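Local coordinates for protein Bse634I restriction endonuclease (Geobacillus stearothermophilus, PDB 1KNV) that cleaves double-stranded DNA at specific sites as a type II restriction endonuclease, probably by the metal-dependent chemistry of the PDDEXK nucleases, at residues F275-T278 with D282-K285; G41-N46 with E80-I85; R113-N118 with L148-K153; W88-K93 with Y99-M104; D56-K59 with I65-S68. All blocks are in the same frame, centred on the assembly; numbering follows the deposited sequence.

Contact 1 of 5, residues F275-T278 with D282-K285; sequences FSLT and DIDK
D282 and T278 are joined by one well-formed hydrogen bond: T278 N donates to D282 OD2 at 2.8 Å, with an N-H...acceptor angle of 154°. The oxygen uses its anti lone pair, the one directed away from OD1. The two side chains lie side by side and point the same way, and T278 CB comes within 3.3 Å of D282 OD2. The aspartate is swung beside its own backbone N, with CG anti to the carbonyl carbon (chi1 -71°), and this carries the carboxylate across to the chain leaving strand 273-276. Its CB meanwhile rests 3.6 Å from S276 O.

An apolar branch lies next to this polar link. L277 CD2 reaches over the start of the helix, touching D282 O at 3.3 Å and I283 CG1 at 4.1 Å. The leucine side chain is also about 4 Å from that of L197, a residue of the calcium site known for this enzyme, although no metal is bound in this chain.

Farther out, I283 packs on I83 and Q86 of helix 68-93, and D284 forms a salt bridge with K93. D282 OD2 is shared with a second donor, S279 N. Two backbone amides thus grip a single carboxylate oxygen, which fixes the turn between the last sheet strand and helix 281-291 and probably disperses some of the aspartate's charge.

Contact 2 of 5, residues G41-N46 with E80-I85; sequences GSIKEN and EVMIAI
I43, in the first turn of helix 43-60, faces M82 of helix 68-93 across a CA-CA distance of 8.3 Å, so side chains alone bridge the gap between the two backbones. Most of that reach belongs to M82. Its CG lies anti to the carbonyl carbon and the chain runs extended beyond it (chi2 175°, chi3 -178°), projecting the thioether end to the opposite helix. There the terminal methyl CE meets N46 CB at 3.8 Å, and the sulfur SD has I43 CG2 for a neighbour at 4.4 Å.

N46 turns its amide elsewhere. ND2 donates to S42 O at 2.7 Å, approaching above the carbonyl plane, while N46 N donates to the same oxygen from the opposite face at 2.9 Å. T40 O also accepts from ND2, and Y34 OH is hydrogen-bonded to OD1. S42 itself is the N-cap: its OG accepts from E45 N. The helix start is tied to contact 1 through a backbone hydrogen bond between I43 and T278.

L47 and L50 of helix 43-60 also touch M82. The asparagine therefore shows two characters in one buried side chain, an amide whose ND2 ties down the helix start and whose OD1 is held by Y34 OH, and an aliphatic CB left to meet a methyl group, so this helix-helix contact is purely van der Waals.

Contact 3 of 5, residues R113-N118 with L148-K153; sequences RKIFDN and LIIRQK
I115 sets CG1 between its backbone N and carbonyl carbon (chi1 68°), and a nearly straight chi2 of 168° then extends CD1 toward strand 147-151. L148 and I150 answer from that strand, each with its branch (CG in the leucine, CG1 in the isoleucine) anti to the carbonyl carbon. Being two residues apart, they project from the same face of the sheet.

All three side chains converge at their methyl ends. I115 CD1 meets L148 CD1 at 3.7 Å and I150 CD1 at 3.8 Å, tip to tip in both cases. One methyl of the 3-10 turn thus touches two neighbouring side chains of the strand, while the backbones remain well separated: the nearest CA atoms, those of I115 and I150, are 10.3 Å apart.

L191, on the adjoining strand 191-198, packs against both I115 and I150, and I182 adds to the cover over I150. The turn that carries I115 is held by polar bonds within it and to its surroundings. F116 N donates to R113 O at 3.1 Å, R113 forms a salt bridge with E128 of helix 118-131, and backbone hydrogen bonds link I115 and D117 to C186. D117 caps the start of that helix.

No hydrogen bond crosses between 113-118 and 148-153. Every touching residue is buried, so what joins the turn to the sheet here is dispersion and the exclusion of water from three methyl groups.

Contact 4 of 5, residues W88-K93 with Y99-M104; sequences WNYRVK and YLIIKM
Y90 is the first residue of segment 88-93, the end of helix 68-93, to touch strand 99-103. Its ring swings out with CG anti to the backbone N (chi1 171°), and CD2 comes within 3.4 Å of I101 CD1, a close approach for two carbons. The ring and the isoleucine cross at about a right angle. The phenol oxygen goes elsewhere, hydrogen-bonding to D288 of helix 281-291.

R91 follows with the polar link. Its chain bends at chi3, bringing NE to the carbonyl of Y99. NE donates to Y99 O at 2.8 Å, nearly in line with the C=O bond, but the N-H...acceptor angle is only 136° and the oxygen is tilted from the guanidinium plane. L100 CD2 stands 4.4 Å from the same R91 NE, and NH2 is taken by N161.

The axes of segments 88-93 and 99-103 run almost antiparallel, at 169°, and approach to 8.2 Å. A short loop leads from helix 68-93 into strand 99-103, an outermost strand of the central sheet within this chain. The far side of strand 99-103 pairs with strand 147-151, while L287 of helix 281-291 packs on both Y90 and I101, making a three-way junction.

Contact 5 of 5, residues D56-K59 with I65-S68; sequences DVVK and IPTS
V58 and its partners I65 and P66 close the loop connecting two successive helices, 43-60 and 68-93: the first helix ends, the chain turns back, and I65 and P66 pass beside the last turns of that helix on the way into the second.

The contact between the two segments is apolar. V58 points toward the loop and splits its methyls between two neighbours. With CG1 anti to the backbone N (chi1 175°), that branch faces I65, touching both I65 CG1 and I65 CA at 4.1 Å. The two side chains cross at about a right angle. The other branch, CG2, meets the proline ring at P66 CD. L63 within the loop and V11 of strand 11-16 also touch V58, so the valine is buried although I65 remains exposed.

Polar interactions belong to the next helix. T67 occupies its N-cap, with OG1 accepting a hydrogen bond from A70 N, and so marks where the loop becomes helix 68-93.

The site is remote from the calcium-binding residues, about 27 Å from the centre of the chain, and is plain packing of a loop on the helix before it. Its nearest pair is V58 CG2 and P66 CD, 4.0 Å apart.

In the fold
Along the chain contact 5 is nested within the loop closed by contact 2, and contacts 4, 3 and 1 follow in series. Helix 68-93 serves contacts 2 and 4, whose centres lie about 14 Å apart, and helix 43-60 serves contacts 2 and 5. Contacts 1, 3 and 4 all reach the five-stranded mixed sheet: 3 and 4 on neighbouring strands 147-151 and 99-103, contact 1 at the other edge strand, 273-276. Contact 1 touches both 2 and 4: helix 281-291 lies against helix 68-93, and T278 also meets I43. Contact 5 is peripheral, its centre about 40 Å from that of contact 3. The set ties an outlying helical part to the sheet that carries L197 and, just before strand 147-151, D146, the calcium-site residues.

Contact 1 of 5, residues F275-T278 with D282-K285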
# COMPACT_ATOMS: atom_id res chain seq x y z
N PHE B 275 -23.23 11.11 17.84
CA PHE B 275 -23.90 11.25 19.12
C PHE B 275 -24.93 12.37 19.08
O PHE B 275 -24.86 13.26 18.23
CB PHE B 275 -22.87 11.54 20.22
CG PHE B 275 -21.87 10.43 20.42
CD1 PHE B 275 -22.21 9.29 21.15
CD2 PHE B 275 -20.60 10.51 19.85
CE1 PHE B 275 -21.29 8.25 21.32
CE2 PHE B 275 -19.68 9.48 20.01
CZ PHE B 275 -20.02 8.35 20.75
N SER B 276 -25.89 12.29 20.00
CA SER B 276 -26.93 13.30 20.11
C SER B 276 -26.79 13.87 21.52
O SER B 276 -26.91 13.15 22.50
CB SER B 276 -28.30 12.66 19.93
OG SER B 276 -29.31 13.64 19.95
N LEU B 277 -26.50 15.16 21.61
CA LEU B 277 -26.33 15.77 22.92
C LEU B 277 -27.52 16.65 23.29
O LEU B 277 -27.69 17.74 22.75
CB LEU B 277 -25.04 16.60 22.93
CG LEU B 277 -23.76 15.84 22.60
CD1 LEU B 277 -22.62 16.81 22.45
CD2 LEU B 277 -23.46 14.83 23.69
N THR B 278 -28.35 16.16 24.20
CA THR B 278 -29.52 16.92 24.63
C THR B 278 -29.30 17.42 26.04
O THR B 278 -29.52 18.59 26.34
CB THR B 278 -30.80 16.05 24.62
OG1 THR B 278 -31.01 15.50 23.31
CG2 THR B 278 -32.01 16.89 25.00
N ASP B 282 -25.65 13.44 28.43
CA ASP B 282 -25.37 12.88 27.10
C ASP B 282 -23.91 13.10 26.70
O ASP B 282 -23.39 12.39 25.84
CB ASP B 282 -26.26 13.51 26.02
CG ASP B 282 -27.71 13.07 26.12
OD1 ASP B 282 -27.97 11.97 26.66
OD2 ASP B 282 -28.57 13.82 25.63
N ILE B 283 -23.27 14.09 27.33
CA ILE B 283 -21.88 14.40 27.06
C ILE B 283 -21.03 13.31 27.71
O ILE B 283 -20.09 12.79 27.10
CB ILE B 283 -21.48 15.77 27.67
CG1 ILE B 283 -22.27 16.89 26.99
CG2 ILE B 283 -19.99 15.99 27.51
CD1 ILE B 283 -22.03 18.27 27.60
N ASP B 284 -21.37 12.97 28.96
CA ASP B 284 -20.66 11.92 29.70
C ASP B 284 -20.82 10.57 28.99
O ASP B 284 -19.87 9.80 28.90
CB ASP B 284 -21.22 11.77 31.12
CG ASP B 284 -20.98 12.97 31.99
OD1 ASP B 284 -20.17 13.85 31.61
OD2 ASP B 284 -21.60 13.03 33.07
N LYS B 285 -22.03 10.29 28.53
CA LYS B 285 -22.30 9.03 27.83
C LYS B 285 -21.46 8.93 26.55
O LYS B 285 -20.91 7.88 26.25
CB LYS B 285 -23.79 8.92 27.50
CG LYS B 285 -24.71 8.77 28.72
CD LYS B 285 -26.15 8.60 28.26
CE LYS B 285 -27.11 8.40 29.41
NZ LYS B 285 -28.52 8.28 28.91

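Contact 2 of 5, residues G41-N46 with E80-I85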
# COMPACT_ATOMS: atom_id res chain seq x y z
N GLY B 41 -28.79 19.39 33.39
CA GLY B 41 -30.04 19.13 32.71
C GLY B 41 -30.00 19.39 31.21
O GLY B 41 -29.08 18.94 30.52
N SER B 42 -31.00 20.13 30.71
CA SER B 42 -31.09 20.44 29.29
C SER B 42 -30.12 21.51 28.83
O SER B 42 -30.13 22.63 29.34
CB SER B 42 -32.51 20.87 28.91
OG SER B 42 -32.62 21.16 27.52
N ILE B 43 -29.30 21.14 27.84
CA ILE B 43 -28.32 22.05 27.27
C ILE B 43 -29.06 23.22 26.63
O ILE B 43 -28.75 24.39 26.89
CB ILE B 43 -27.47 21.34 26.20
CG1 ILE B 43 -26.70 20.19 26.84
CG2 ILE B 43 -26.54 22.34 25.54
CD1 ILE B 43 -25.93 19.32 25.85
N LYS B 44 -30.04 22.90 25.78
CA LYS B 44 -30.83 23.91 25.10
C LYS B 44 -31.51 24.83 26.12
O LYS B 44 -31.63 26.03 25.90
CB LYS B 44 -31.87 23.26 24.19
CG LYS B 44 -32.72 24.27 23.45
CD LYS B 44 -33.73 23.57 22.55
CE LYS B 44 -34.71 24.58 21.93
NZ LYS B 44 -35.69 23.91 21.01
N GLU B 45 -31.96 24.26 27.24
CA GLU B 45 -32.62 25.05 28.27
C GLU B 45 -31.64 26.02 28.95
O GLU B 45 -31.97 27.18 29.19
CB GLU B 45 -33.28 24.13 29.31
CG GLU B 45 -34.71 23.67 28.95
CD GLU B 45 -35.29 22.65 29.95
OE1 GLU B 45 -35.09 22.82 31.17
OE2 GLU B 45 -35.94 21.68 29.51
N ASN B 46 -30.43 25.55 29.24
CA ASN B 46 -29.41 26.40 29.86
C ASN B 46 -29.02 27.53 28.91
O ASN B 46 -28.75 28.65 29.34
CB ASN B 46 -28.18 25.57 30.21
CG ASN B 46 -28.32 24.87 31.52
OD1 ASN B 46 -28.02 25.42 32.57
ND2 ASN B 46 -28.82 23.64 31.48
N GLU B 80 -19.59 26.00 23.76
CA GLU B 80 -18.18 25.62 23.79
C GLU B 80 -17.70 25.55 25.23
O GLU B 80 -16.95 24.64 25.60
CB GLU B 80 -17.35 26.65 23.01
CG GLU B 80 -17.33 26.44 21.49
CD GLU B 80 -16.95 27.70 20.72
OE1 GLU B 80 -16.06 28.44 21.18
OE2 GLU B 80 -17.53 27.95 19.63
N VAL B 81 -18.12 26.52 26.04
CA VAL B 81 -17.73 26.55 27.44
C VAL B 81 -18.36 25.37 28.17
O VAL B 81 -17.72 24.71 28.99
CB VAL B 81 -18.15 27.86 28.14
CG1 VAL B 81 -17.84 27.79 29.63
CG2 VAL B 81 -17.41 29.03 27.51
N MET B 82 -19.63 25.08 27.86
CA MET B 82 -20.34 23.97 28.49
C MET B 82 -19.67 22.63 28.21
O MET B 82 -19.48 21.82 29.13
CB MET B 82 -21.79 23.95 28.00
CG MET B 82 -22.61 25.09 28.57
SD MET B 82 -24.27 25.18 27.93
CE MET B 82 -24.85 26.66 28.80
N ILE B 83 -19.33 22.40 26.95
CA ILE B 83 -18.65 21.18 26.54
C ILE B 83 -17.33 21.07 27.31
O ILE B 83 -17.05 20.05 27.94
CB ILE B 83 -18.38 21.21 25.01
CG1 ILE B 83 -19.68 20.97 24.26
CG2 ILE B 83 -17.37 20.14 24.63
CD1 ILE B 83 -20.34 19.65 24.60
N ALA B 84 -16.52 22.14 27.25
CA ALA B 84 -15.23 22.16 27.92
C ALA B 84 -15.33 21.87 29.42
O ALA B 84 -14.56 21.07 29.94
CB ALA B 84 -14.56 23.51 27.69
N ILE B 85 -16.26 22.52 30.11
CA ILE B 85 -16.42 22.32 31.55
C ILE B 85 -16.85 20.90 31.88
O ILE B 85 -16.31 20.25 32.78
CB ILE B 85 -17.46 23.31 32.14
CG1 ILE B 85 -16.97 24.75 31.98
CG2 ILE B 85 -17.74 23.00 33.61
CD1 ILE B 85 -15.66 25.01 32.67

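Contact 3 of 5, residues R113-N118 with L148-K153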
# COMPACT_ATOMS: atom_id res chain seq x y z
N ARG B 113 -2.48 20.48 15.39
CA ARG B 113 -1.25 19.78 15.03
C ARG B 113 -0.05 20.26 15.84
O ARG B 113 0.94 19.55 15.99
CB ARG B 113 -0.98 19.93 13.53
CG ARG B 113 -1.96 19.11 12.71
CD ARG B 113 -1.96 19.51 11.26
NE ARG B 113 -0.64 19.43 10.66
CZ ARG B 113 -0.41 19.64 9.37
NH1 ARG B 113 -1.43 19.94 8.56
NH2 ARG B 113 0.82 19.56 8.88
N LYS B 114 -0.15 21.47 16.38
CA LYS B 114 0.92 22.03 17.18
C LYS B 114 1.06 21.34 18.53
O LYS B 114 2.00 21.63 19.27
CB LYS B 114 0.68 23.53 17.37
CG LYS B 114 0.84 24.31 16.06
CD LYS B 114 0.16 25.66 16.09
CE LYS B 114 0.81 26.58 17.08
NZ LYS B 114 0.10 27.89 17.13
N ILE B 115 0.15 20.43 18.86
CA ILE B 115 0.27 19.71 20.13
C ILE B 115 1.25 18.55 19.97
O ILE B 115 1.76 18.00 20.94
CB ILE B 115 -1.09 19.16 20.65
CG1 ILE B 115 -1.60 18.03 19.76
CG2 ILE B 115 -2.11 20.29 20.73
CD1 ILE B 115 -2.77 17.26 20.38
N PHE B 116 1.51 18.20 18.72
CA PHE B 116 2.43 17.11 18.41
C PHE B 116 3.87 17.46 18.73
O PHE B 116 4.26 18.63 18.66
CB PHE B 116 2.32 16.77 16.93
CG PHE B 116 1.10 15.99 16.58
CD1 PHE B 116 0.56 16.07 15.29
CD2 PHE B 116 0.51 15.13 17.51
CE1 PHE B 116 -0.55 15.30 14.93
CE2 PHE B 116 -0.59 14.36 17.17
CZ PHE B 116 -1.13 14.45 15.87
N ASP B 117 4.67 16.45 19.08
CA ASP B 117 6.07 16.68 19.37
C ASP B 117 6.80 17.03 18.07
O ASP B 117 6.26 16.91 16.97
CB ASP B 117 6.70 15.45 20.05
CG ASP B 117 6.51 14.15 19.29
OD1 ASP B 117 6.63 13.08 19.92
OD2 ASP B 117 6.25 14.15 18.07
N ASN B 118 8.03 17.48 18.21
CA ASN B 118 8.82 17.87 17.06
C ASN B 118 9.00 16.78 16.00
O ASN B 118 8.87 17.04 14.80
CB ASN B 118 10.18 18.37 17.54
CG ASN B 118 11.08 18.76 16.40
OD1 ASN B 118 10.78 19.68 15.63
ND2 ASN B 118 12.20 18.05 16.28
N LEU B 148 -10.77 16.99 21.50
CA LEU B 148 -9.70 15.99 21.40
C LEU B 148 -9.58 15.13 22.66
O LEU B 148 -9.59 15.65 23.78
CB LEU B 148 -8.35 16.66 21.23
CG LEU B 148 -7.91 17.31 19.95
CD1 LEU B 148 -6.43 17.68 20.08
CD2 LEU B 148 -8.16 16.33 18.85
N ILE B 149 -9.49 13.82 22.48
CA ILE B 149 -9.30 12.92 23.61
C ILE B 149 -7.87 12.42 23.46
O ILE B 149 -7.52 11.82 22.45
CB ILE B 149 -10.31 11.75 23.58
CG1 ILE B 149 -11.74 12.27 23.86
CG2 ILE B 149 -9.93 10.74 24.66
CD1 ILE B 149 -12.28 13.25 22.85
N ILE B 150 -7.05 12.80 24.43
CA ILE B 150 -5.63 12.47 24.43
C ILE B 150 -5.29 11.56 25.60
O ILE B 150 -5.89 11.67 26.67
CB ILE B 150 -4.78 13.76 24.57
CG1 ILE B 150 -4.97 14.63 23.33
CG2 ILE B 150 -3.33 13.42 24.79
CD1 ILE B 150 -4.49 16.02 23.52
N ARG B 151 -4.39 10.62 25.39
CA ARG B 151 -4.00 9.73 26.46
C ARG B 151 -2.48 9.69 26.57
O ARG B 151 -1.79 9.09 25.74
CB ARG B 151 -4.53 8.31 26.22
CG ARG B 151 -4.29 7.40 27.42
CD ARG B 151 -4.61 5.97 27.08
NE ARG B 151 -4.43 5.13 28.26
CZ ARG B 151 -4.79 3.86 28.31
NH1 ARG B 151 -5.34 3.28 27.24
NH2 ARG B 151 -4.61 3.17 29.43
N GLN B 152 -1.94 10.36 27.58
CA GLN B 152 -0.50 10.42 27.81
C GLN B 152 -0.32 10.87 29.26
O GLN B 152 -0.39 12.05 29.58
CB GLN B 152 0.15 11.41 26.84
CG GLN B 152 1.67 11.34 26.80
CD GLN B 152 2.27 12.20 25.70
OE1 GLN B 152 3.10 13.07 25.95
NE2 GLN B 152 1.83 11.97 24.47
N LYS B 153 -0.08 9.90 30.14
CA LYS B 153 0.06 10.19 31.56
C LYS B 153 0.94 11.38 31.93
O LYS B 153 0.57 12.18 32.77
CB LYS B 153 0.57 8.95 32.31
CG LYS B 153 0.56 9.14 33.82
CD LYS B 153 0.92 7.87 34.56
CE LYS B 153 0.93 8.12 36.06
NZ LYS B 153 1.31 6.92 36.86

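Contact 4 of 5, residues W88-K93 with Y99-M104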
# COMPACT_ATOMS: atom_id res chain seq x y z
N TRP B 88 -14.01 18.55 31.43
CA TRP B 88 -13.03 18.72 32.50
C TRP B 88 -13.49 17.96 33.75
O TRP B 88 -12.69 17.27 34.37
CB TRP B 88 -12.83 20.21 32.80
CG TRP B 88 -11.96 20.49 34.01
CD1 TRP B 88 -12.25 20.19 35.31
CD2 TRP B 88 -10.69 21.14 34.01
NE1 TRP B 88 -11.23 20.62 36.13
CE2 TRP B 88 -10.27 21.21 35.36
CE3 TRP B 88 -9.88 21.68 33.02
CZ2 TRP B 88 -9.05 21.79 35.73
CZ3 TRP B 88 -8.67 22.26 33.39
CH2 TRP B 88 -8.27 22.31 34.74
N ASN B 89 -14.76 18.08 34.11
CA ASN B 89 -15.27 17.38 35.29
C ASN B 89 -15.43 15.87 35.04
O ASN B 89 -15.39 15.08 35.98
CB ASN B 89 -16.61 17.98 35.74
CG ASN B 89 -16.45 19.37 36.35
OD1 ASN B 89 -15.43 19.68 36.96
ND2 ASN B 89 -17.48 20.19 36.21
N TYR B 90 -15.61 15.49 33.78
CA TYR B 90 -15.76 14.08 33.41
C TYR B 90 -14.51 13.26 33.73
O TYR B 90 -14.60 12.20 34.33
CB TYR B 90 -16.08 13.93 31.92
CG TYR B 90 -16.04 12.50 31.41
CD1 TYR B 90 -17.18 11.70 31.40
CD2 TYR B 90 -14.85 11.94 30.95
CE1 TYR B 90 -17.13 10.38 30.94
CE2 TYR B 90 -14.79 10.63 30.49
CZ TYR B 90 -15.93 9.85 30.49
OH TYR B 90 -15.84 8.55 30.05
N ARG B 91 -13.34 13.75 33.31
CA ARG B 91 -12.14 12.98 33.58
C ARG B 91 -11.84 12.95 35.06
O ARG B 91 -11.16 12.05 35.55
CB ARG B 91 -10.93 13.52 32.80
CG ARG B 91 -10.49 14.91 33.16
CD ARG B 91 -9.07 15.17 32.65
NE ARG B 91 -8.05 14.38 33.36
CZ ARG B 91 -7.64 14.62 34.60
NH1 ARG B 91 -8.16 15.62 35.30
NH2 ARG B 91 -6.70 13.87 35.15
N VAL B 92 -12.35 13.94 35.78
CA VAL B 92 -12.13 13.99 37.22
C VAL B 92 -13.01 12.97 37.92
O VAL B 92 -12.51 12.13 38.64
CB VAL B 92 -12.42 15.38 37.81
CG1 VAL B 92 -12.45 15.30 39.32
CG2 VAL B 92 -11.34 16.36 37.38
N LYS B 93 -14.32 13.02 37.69
CA LYS B 93 -15.21 12.07 38.36
C LYS B 93 -15.03 10.63 37.91
O LYS B 93 -15.36 9.70 38.65
CB LYS B 93 -16.67 12.50 38.22
CG LYS B 93 -17.26 12.40 36.84
CD LYS B 93 -18.65 12.99 36.87
CE LYS B 93 -19.32 12.85 35.54
NZ LYS B 93 -20.58 13.63 35.53
N TYR B 99 -5.88 10.59 30.91
CA TYR B 99 -6.59 11.24 29.81
C TYR B 99 -6.79 12.74 29.94
O TYR B 99 -6.89 13.29 31.03
CB TYR B 99 -7.97 10.59 29.65
CG TYR B 99 -7.94 9.19 29.09
CD1 TYR B 99 -8.13 8.96 27.73
CD2 TYR B 99 -7.72 8.09 29.92
CE1 TYR B 99 -8.11 7.67 27.21
CE2 TYR B 99 -7.69 6.80 29.41
CZ TYR B 99 -7.89 6.60 28.06
OH TYR B 99 -7.89 5.33 27.55
N LEU B 100 -6.85 13.39 28.79
CA LEU B 100 -7.10 14.82 28.69
C LEU B 100 -8.14 14.94 27.59
O LEU B 100 -7.97 14.41 26.49
CB LEU B 100 -5.85 15.61 28.28
CG LEU B 100 -4.74 15.87 29.32
CD1 LEU B 100 -3.70 16.83 28.74
CD2 LEU B 100 -5.36 16.46 30.58
N ILE B 101 -9.25 15.60 27.91
CA ILE B 101 -10.32 15.83 26.96
C ILE B 101 -10.30 17.35 26.79
O ILE B 101 -10.80 18.09 27.63
CB ILE B 101 -11.66 15.33 27.53
CG1 ILE B 101 -11.51 13.86 27.90
CG2 ILE B 101 -12.77 15.53 26.53
CD1 ILE B 101 -12.59 13.34 28.78
N ILE B 102 -9.68 17.80 25.70
CA ILE B 102 -9.50 19.22 25.44
C ILE B 102 -10.42 19.89 24.43
O ILE B 102 -10.63 19.38 23.33
CB ILE B 102 -8.07 19.49 24.98
CG1 ILE B 102 -7.09 18.91 26.01
CG2 ILE B 102 -7.85 20.97 24.77
CD1 ILE B 102 -5.66 18.90 25.53
N LYS B 103 -10.94 21.05 24.80
CA LYS B 103 -11.81 21.81 23.93
C LYS B 103 -10.92 22.63 23.00
O LYS B 103 -10.20 23.51 23.45
CB LYS B 103 -12.70 22.74 24.75
CG LYS B 103 -14.08 22.92 24.16
CD LYS B 103 -13.98 23.56 22.82
CE LYS B 103 -15.22 23.34 21.99
NZ LYS B 103 -14.96 23.93 20.65
N MET B 104 -10.98 22.34 21.71
CA MET B 104 -10.14 23.05 20.74
C MET B 104 -10.83 24.20 20.02
O MET B 104 -12.01 24.12 19.69
CB MET B 104 -9.61 22.06 19.70
CG MET B 104 -8.74 20.96 20.25
SD MET B 104 -7.26 21.59 21.04
CE MET B 104 -6.49 22.38 19.67

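Contact 5 of 5, residues D56-K59 with I65-S68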
# COMPACT_ATOMS: atom_id res chain seq x y z
N ASP B 56 -33.04 40.19 29.00
CA ASP B 56 -33.68 40.95 30.07
C ASP B 56 -32.77 42.10 30.46
O ASP B 56 -33.24 43.21 30.71
CB ASP B 56 -33.95 40.08 31.30
CG ASP B 56 -35.05 39.07 31.06
OD1 ASP B 56 -35.86 39.28 30.14
OD2 ASP B 56 -35.11 38.07 31.81
N VAL B 57 -31.46 41.85 30.51
CA VAL B 57 -30.50 42.89 30.87
C VAL B 57 -30.47 44.02 29.84
O VAL B 57 -30.32 45.19 30.19
CB VAL B 57 -29.09 42.29 31.02
CG1 VAL B 57 -28.06 43.41 31.18
CG2 VAL B 57 -29.06 41.36 32.23
N VAL B 58 -30.61 43.67 28.57
CA VAL B 58 -30.62 44.68 27.52
C VAL B 58 -31.82 45.59 27.73
O VAL B 58 -31.71 46.82 27.65
CB VAL B 58 -30.74 44.04 26.12
CG1 VAL B 58 -30.87 45.13 25.07
CG2 VAL B 58 -29.53 43.18 25.82
N LYS B 59 -32.97 44.98 28.02
CA LYS B 59 -34.21 45.72 28.22
C LYS B 59 -34.16 46.61 29.45
O LYS B 59 -34.59 47.75 29.39
CB LYS B 59 -35.40 44.75 28.32
CG LYS B 59 -36.74 45.46 28.32
CD LYS B 59 -37.92 44.50 28.17
CE LYS B 59 -39.25 45.27 28.25
NZ LYS B 59 -40.48 44.43 28.07
N ILE B 65 -31.20 46.43 20.91
CA ILE B 65 -31.20 44.97 21.02
C ILE B 65 -30.29 44.27 20.00
O ILE B 65 -30.37 44.54 18.79
CB ILE B 65 -32.62 44.43 20.88
CG1 ILE B 65 -33.52 45.11 21.92
CG2 ILE B 65 -32.63 42.93 21.07
CD1 ILE B 65 -35.00 44.83 21.72
N PRO B 66 -29.40 43.37 20.47
CA PRO B 66 -28.48 42.62 19.62
C PRO B 66 -29.23 41.75 18.61
O PRO B 66 -30.24 41.15 18.94
CB PRO B 66 -27.68 41.80 20.63
CG PRO B 66 -27.64 42.69 21.81
CD PRO B 66 -29.07 43.16 21.89
N THR B 67 -28.71 41.67 17.39
CA THR B 67 -29.34 40.89 16.33
C THR B 67 -29.35 39.40 16.63
O THR B 67 -28.64 38.93 17.52
CB THR B 67 -28.63 41.11 14.99
OG1 THR B 67 -27.35 40.45 15.01
CG2 THR B 67 -28.39 42.59 14.77
N SER B 68 -30.16 38.66 15.88
CA SER B 68 -30.23 37.22 16.07
C SER B 68 -28.82 36.68 15.91
O SER B 68 -28.41 35.77 16.62
CB SER B 68 -31.15 36.58 15.03
OG SER B 68 -32.50 36.88 15.30